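Local coordinates for extracellular invertase (Aspergillus kawachii, PDB 5XH8), which probably hydrolyses the beta-fructosyl bond of sucrose and, with high transfructosylation activity, transfers fructosyl units to build fructooligosaccharides such as 1-kestose, at residues Gln265-Ile270 against Gln412-Ser417; Leu540-Val545 against Leu551-Asn556. One frame throughout, in Å; residues are numbered along the deposited sequence.

Interaction 1 (Gln265-Ile270 against Gln412-Ser417)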
loop_
_atom_site.group_PDB
_atom_site.type_symbol
_atom_site.label_atom_id
_atom_site.label_comp_id
_atom_site.label_asym_id
_atom_site.label_seq_id
_atom_site.Cartn_x
_atom_site.Cartn_y
_atom_site.Cartn_z
ATOM N N GLN A 265 -33.557 14.549 -4.004
ATOM C CA GLN A 265 -32.490 15.483 -4.374
ATOM C C GLN A 265 -31.183 15.203 -3.643
ATOM O O GLN A 265 -31.205 14.983 -2.449
ATOM C CB GLN A 265 -32.884 16.896 -3.981
ATOM C CG GLN A 265 -33.078 17.833 -5.128
ATOM C CD GLN A 265 -33.643 19.118 -4.611
ATOM O OE1 GLN A 265 -32.920 20.075 -4.340
ATOM N NE2 GLN A 265 -34.925 19.103 -4.361
ATOM N N ILE A 266 -30.068 15.343 -4.352
ATOM C CA ILE A 266 -28.753 14.938 -3.850
ATOM C C ILE A 266 -28.001 16.141 -3.253
ATOM O O ILE A 266 -27.886 17.214 -3.866
ATOM C CB ILE A 266 -27.937 14.234 -4.953
ATOM C CG1 ILE A 266 -28.561 12.871 -5.256
ATOM C CG2 ILE A 266 -26.474 14.041 -4.540
ATOM C CD1 ILE A 266 -28.078 12.236 -6.554
ATOM N N PHE A 267 -27.497 15.938 -2.048
ATOM C CA PHE A 267 -26.736 16.952 -1.309
ATOM C C PHE A 267 -25.409 16.348 -0.847
ATOM O O PHE A 267 -25.304 15.125 -0.684
ATOM C CB PHE A 267 -27.503 17.367 -0.059
ATOM C CG PHE A 267 -28.726 18.215 -0.316
ATOM C CD1 PHE A 267 -29.942 17.628 -0.673
ATOM C CD2 PHE A 267 -28.682 19.593 -0.121
ATOM C CE1 PHE A 267 -31.085 18.412 -0.865
ATOM C CE2 PHE A 267 -29.819 20.381 -0.316
ATOM C CZ PHE A 267 -31.016 19.788 -0.693
ATOM N N THR A 268 -24.424 17.207 -0.611
ATOM C CA THR A 268 -23.192 16.804 0.071
ATOM C C THR A 268 -22.892 17.817 1.175
ATOM O O THR A 268 -23.239 19.003 1.030
ATOM C CB THR A 268 -22.001 16.681 -0.911
ATOM O OG1 THR A 268 -20.805 16.278 -0.211
ATOM C CG2 THR A 268 -21.749 17.997 -1.662
ATOM N N THR A 269 -22.307 17.355 2.278
ATOM C CA THR A 269 -21.646 18.265 3.240
ATOM C C THR A 269 -20.130 18.061 3.170
ATOM O O THR A 269 -19.658 16.932 2.978
ATOM C CB THR A 269 -22.183 18.151 4.678
ATOM O OG1 THR A 269 -21.951 16.843 5.217
ATOM C CG2 THR A 269 -23.691 18.438 4.714
ATOM N N ILE A 270 -19.383 19.162 3.283
ATOM C CA ILE A 270 -17.922 19.126 3.209
ATOM C C ILE A 270 -17.339 20.154 4.120
ATOM O O ILE A 270 -17.949 21.189 4.341
ATOM C CB ILE A 270 -17.366 19.464 1.810
ATOM C CG1 ILE A 270 -18.110 20.659 1.191
ATOM C CG2 ILE A 270 -17.485 18.262 0.907
ATOM C CD1 ILE A 270 -17.317 21.319 0.102
ATOM N N GLN A 412 -36.658 27.070 -2.270
ATOM C CA GLN A 412 -36.171 25.787 -1.769
ATOM C C GLN A 412 -34.772 25.983 -1.183
ATOM O O GLN A 412 -33.957 26.719 -1.739
ATOM C CB GLN A 412 -36.119 24.785 -2.914
ATOM C CG GLN A 412 -35.920 23.339 -2.503
ATOM C CD GLN A 412 -35.453 22.472 -3.661
ATOM O OE1 GLN A 412 -34.401 22.705 -4.251
ATOM N NE2 GLN A 412 -36.235 21.476 -3.984
ATOM N N THR A 413 -34.508 25.311 -0.063
ATOM C CA THR A 413 -33.203 25.361 0.594
ATOM C C THR A 413 -33.027 24.127 1.479
ATOM O O THR A 413 -33.933 23.275 1.594
ATOM C CB THR A 413 -33.053 26.648 1.426
ATOM O OG1 THR A 413 -31.690 26.834 1.805
ATOM C CG2 THR A 413 -33.896 26.612 2.670
ATOM N N LEU A 414 -31.865 24.025 2.115
ATOM C CA LEU A 414 -31.626 22.922 3.052
ATOM C C LEU A 414 -32.221 23.275 4.422
ATOM O O LEU A 414 -31.885 24.308 5.017
ATOM C CB LEU A 414 -30.131 22.604 3.191
ATOM C CG LEU A 414 -29.821 21.430 4.134
ATOM C CD1 LEU A 414 -30.264 20.114 3.515
ATOM C CD2 LEU A 414 -28.348 21.388 4.518
ATOM N N GLY A 415 -33.094 22.402 4.896
ATOM C CA GLY A 415 -33.651 22.488 6.239
ATOM C C GLY A 415 -32.682 21.878 7.244
ATOM O O GLY A 415 -32.208 20.748 7.044
ATOM N N ILE A 416 -32.379 22.648 8.295
ATOM C CA ILE A 416 -31.483 22.269 9.389
ATOM C C ILE A 416 -32.260 22.474 10.687
ATOM O O ILE A 416 -32.604 23.602 11.014
ATOM C CB ILE A 416 -30.193 23.159 9.402
ATOM C CG1 ILE A 416 -29.490 23.139 8.036
ATOM C CG2 ILE A 416 -29.249 22.709 10.520
ATOM C CD1 ILE A 416 -28.393 24.151 7.861
ATOM N N SER A 417 -32.530 21.398 11.425
ATOM C CA SER A 417 -33.212 21.488 12.704
ATOM C C SER A 417 -32.637 20.465 13.690
ATOM O O SER A 417 -32.026 19.481 13.289
ATOM C CB SER A 417 -34.715 21.235 12.520
ATOM O OG SER A 417 -34.897 19.949 11.954
#

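Interaction 2 (Leu540-Val545 against Leu551-Asn556)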
loop_
_atom_site.group_PDB
_atom_site.type_symbol
_atom_site.label_atom_id
_atom_site.label_comp_id
_atom_site.label_asym_id
_atom_site.label_seq_id
_atom_site.Cartn_x
_atom_site.Cartn_y
_atom_site.Cartn_z
ATOM N N LEU A 540 -38.136 36.523 12.184
ATOM C CA LEU A 540 -36.936 35.821 12.653
ATOM C C LEU A 540 -37.369 34.904 13.774
ATOM O O LEU A 540 -37.725 35.371 14.858
ATOM C CB LEU A 540 -35.881 36.803 13.157
ATOM C CG LEU A 540 -34.619 36.205 13.795
ATOM C CD1 LEU A 540 -33.866 35.320 12.796
ATOM C CD2 LEU A 540 -33.727 37.318 14.335
ATOM N N ASP A 541 -37.435 33.617 13.470
ATOM C CA ASP A 541 -37.727 32.572 14.444
ATOM C C ASP A 541 -36.420 32.005 15.028
ATOM O O ASP A 541 -35.779 31.120 14.452
ATOM C CB ASP A 541 -38.560 31.484 13.776
ATOM C CG ASP A 541 -39.108 30.494 14.757
ATOM O OD1 ASP A 541 -39.114 30.784 15.969
ATOM O OD2 ASP A 541 -39.535 29.416 14.322
ATOM N N LEU A 542 -36.070 32.518 16.201
ATOM C CA LEU A 542 -34.790 32.309 16.821
ATOM C C LEU A 542 -34.896 31.244 17.910
ATOM O O LEU A 542 -35.794 31.318 18.737
ATOM C CB LEU A 542 -34.349 33.642 17.408
ATOM C CG LEU A 542 -32.883 33.923 17.646
ATOM C CD1 LEU A 542 -32.043 33.677 16.398
ATOM C CD2 LEU A 542 -32.750 35.362 18.139
ATOM N N THR A 543 -34.012 30.238 17.883
ATOM C CA THR A 543 -33.793 29.353 19.042
ATOM C C THR A 543 -32.327 29.411 19.512
ATOM O O THR A 543 -31.406 29.294 18.697
ATOM C CB THR A 543 -34.167 27.906 18.714
ATOM O OG1 THR A 543 -35.496 27.855 18.187
ATOM C CG2 THR A 543 -34.082 27.027 19.949
ATOM N N LEU A 544 -32.127 29.614 20.811
ATOM C CA LEU A 544 -30.806 29.591 21.441
ATOM C C LEU A 544 -30.797 28.397 22.380
ATOM O O LEU A 544 -31.690 28.269 23.211
ATOM C CB LEU A 544 -30.536 30.872 22.241
ATOM C CG LEU A 544 -30.116 32.157 21.525
ATOM C CD1 LEU A 544 -30.915 32.432 20.274
ATOM C CD2 LEU A 544 -30.241 33.340 22.476
ATOM N N VAL A 545 -29.800 27.531 22.244
ATOM C CA VAL A 545 -29.599 26.430 23.174
ATOM C C VAL A 545 -28.255 26.683 23.835
ATOM O O VAL A 545 -27.211 26.691 23.159
ATOM C CB VAL A 545 -29.579 25.051 22.489
ATOM C CG1 VAL A 545 -29.501 23.931 23.532
ATOM C CG2 VAL A 545 -30.778 24.885 21.569
ATOM N N LEU A 551 -22.928 27.118 22.952
ATOM C CA LEU A 551 -24.038 27.874 22.405
ATOM C C LEU A 551 -24.332 27.422 20.974
ATOM O O LEU A 551 -23.449 27.449 20.122
ATOM C CB LEU A 551 -23.730 29.393 22.399
ATOM C CG LEU A 551 -24.748 30.287 21.651
ATOM C CD1 LEU A 551 -26.156 30.220 22.236
ATOM C CD2 LEU A 551 -24.243 31.718 21.636
ATOM N N GLU A 552 -25.577 27.050 20.723
ATOM C CA GLU A 552 -26.071 26.810 19.379
ATOM C C GLU A 552 -27.236 27.766 19.089
ATOM O O GLU A 552 -28.222 27.817 19.832
ATOM C CB GLU A 552 -26.496 25.354 19.208
ATOM C CG GLU A 552 -25.330 24.373 19.404
ATOM C CD GLU A 552 -25.655 22.929 19.036
ATOM O OE1 GLU A 552 -26.395 22.706 18.056
ATOM O OE2 GLU A 552 -25.135 22.001 19.698
ATOM N N VAL A 553 -27.095 28.514 18.001
ATOM C CA VAL A 553 -28.090 29.461 17.541
ATOM C C VAL A 553 -28.720 28.924 16.252
ATOM O O VAL A 553 -28.028 28.764 15.252
ATOM C CB VAL A 553 -27.431 30.825 17.261
ATOM C CG1 VAL A 553 -28.486 31.841 16.799
ATOM C CG2 VAL A 553 -26.693 31.316 18.504
ATOM N N TYR A 554 -30.020 28.642 16.303
ATOM C CA TYR A 554 -30.813 28.254 15.157
ATOM C C TYR A 554 -31.792 29.369 14.734
ATOM O O TYR A 554 -32.333 30.105 15.598
ATOM C CB TYR A 554 -31.617 27.003 15.477
ATOM C CG TYR A 554 -30.788 25.762 15.812
ATOM C CD1 TYR A 554 -30.294 25.544 17.099
ATOM C CD2 TYR A 554 -30.524 24.797 14.839
ATOM C CE1 TYR A 554 -29.538 24.408 17.404
ATOM C CE2 TYR A 554 -29.788 23.643 15.132
ATOM C CZ TYR A 554 -29.284 23.454 16.406
ATOM O OH TYR A 554 -28.566 22.307 16.667
ATOM N N ALA A 555 -32.050 29.454 13.421
ATOM C CA ALA A 555 -33.066 30.387 12.879
ATOM C C ALA A 555 -33.816 29.803 11.690
ATOM O O ALA A 555 -33.201 29.279 10.732
ATOM C CB ALA A 555 -32.446 31.724 12.512
ATOM N N ASN A 556 -35.148 29.822 11.795
ATOM C CA ASN A 556 -36.044 29.662 10.651
ATOM C C ASN A 556 -35.910 28.298 9.982
ATOM O O ASN A 556 -36.184 28.158 8.786
ATOM C CB ASN A 556 -35.812 30.812 9.651
ATOM C CG ASN A 556 -36.294 32.158 10.190
ATOM O OD1 ASN A 556 -37.238 32.739 9.656
ATOM N ND2 ASN A 556 -35.645 32.667 11.225
#

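Interaction 1 (Gln265-Ile270 against Gln412-Ser417)
F267 and L414 form the tight part of this contact, in which a methyl group of the leucine rides over one face of the phenyl ring. L414 CD1 sits 4.2 Å from the centroid of the F267 ring, 24° off its normal, so the CH-pi approach is displaced toward the rim. The closest atoms there are F267 CE2 and L414 CD1, at 3.9 Å. With CG opposite its backbone N (chi1 -179°), L414 brings CD1 to the ring although its CB does not point at the other strand. Both residues are buried, wedged among L255, F253, W291, S293 and V378.

The more open end belongs to Q265 and Q412. Their extended side chains arrive from opposite directions and meet through their amide groups, whose planes are 30° apart. Q265 is partly exposed, whereas Q412 is buried against V378 and M308, so this end grades from solvent into the interior.

The two strands keep far apart: even the closest CA pair, F267 CA and L414 CA, is 8.9 Å apart. F267 pairs through its backbone with F253, and its neighbours I266 and T268 with G294 and V292, all within their own sheet. The join between two sheets of the GH32 propeller therefore rests on side chains, on dispersion between a methyl and an aromatic face and on a polar meeting of two amides beside it.

Interaction 2 (Leu540-Val545 against Leu551-Asn556)
T543 and Y554 face each other as a hydrogen-bonded antiparallel pair: T543 N donates to Y554 O at 2.8 Å, and Y554 N returns the bond to T543 O at the same length, 2.8 Å. One step along, V545 and E552 repeat the exchange, V545 N reaching E552 O at 2.9 Å in a nearly straight bond (170°). N556 N closes the far end on D541 O at 3.0 Å, where the positive phi of N556 (63°) turns the chain out of the strand.

Between these pairs, L542 and L544 stand opposite A555 and V553. On their face of the sheet, L542 CD1 passes V553 CG1 at 4.0 Å, and L540 CD1 lies 3.9 Å from the methyl CB of A555. I498 and V500 of strand 497-501 cover this apolar side, I498 against L542 and V553, and V500 against L551.

The other face carries T543, V545, E552 and Y554. Here the Y554 hydroxyl makes a weak bond to E552 OE1, 2.6 Å from Y554 OH, and R374 grips both residues, salt-bridged to E552 and hydrogen-bonded to Y554. H31 and the backbone N of L372 hold the second carboxylate oxygen of E552, while I418 packs on V545 and Y554.

One face thus looks into an apolar core between two sheets and the other meets the catalytic-domain propeller: a beta-hairpin of the C-terminal beta-sandwich that characterises GH32 enzymes.

From the N terminus, the chain first lays down 265-270 and then runs through 141 residues, about half of them strand, before 412-417 closes interaction 1 and brings two propeller sheets together. It then enters the C-terminal region, where interaction 2 closes a local hairpin, with five residues between its segments, three of them still strand. The two contacts follow in series, neither nesting nor crossing. The centres of interactions 1 and 2 lie about 18 Å apart, and the two do not touch. Strand 408-418 spans the distance: L414 meets F267 and its sheet neighbours, whereas I418 packs against V545 and Y554. R374 likewise touches I416 and binds E552, fastening sandwich to propeller.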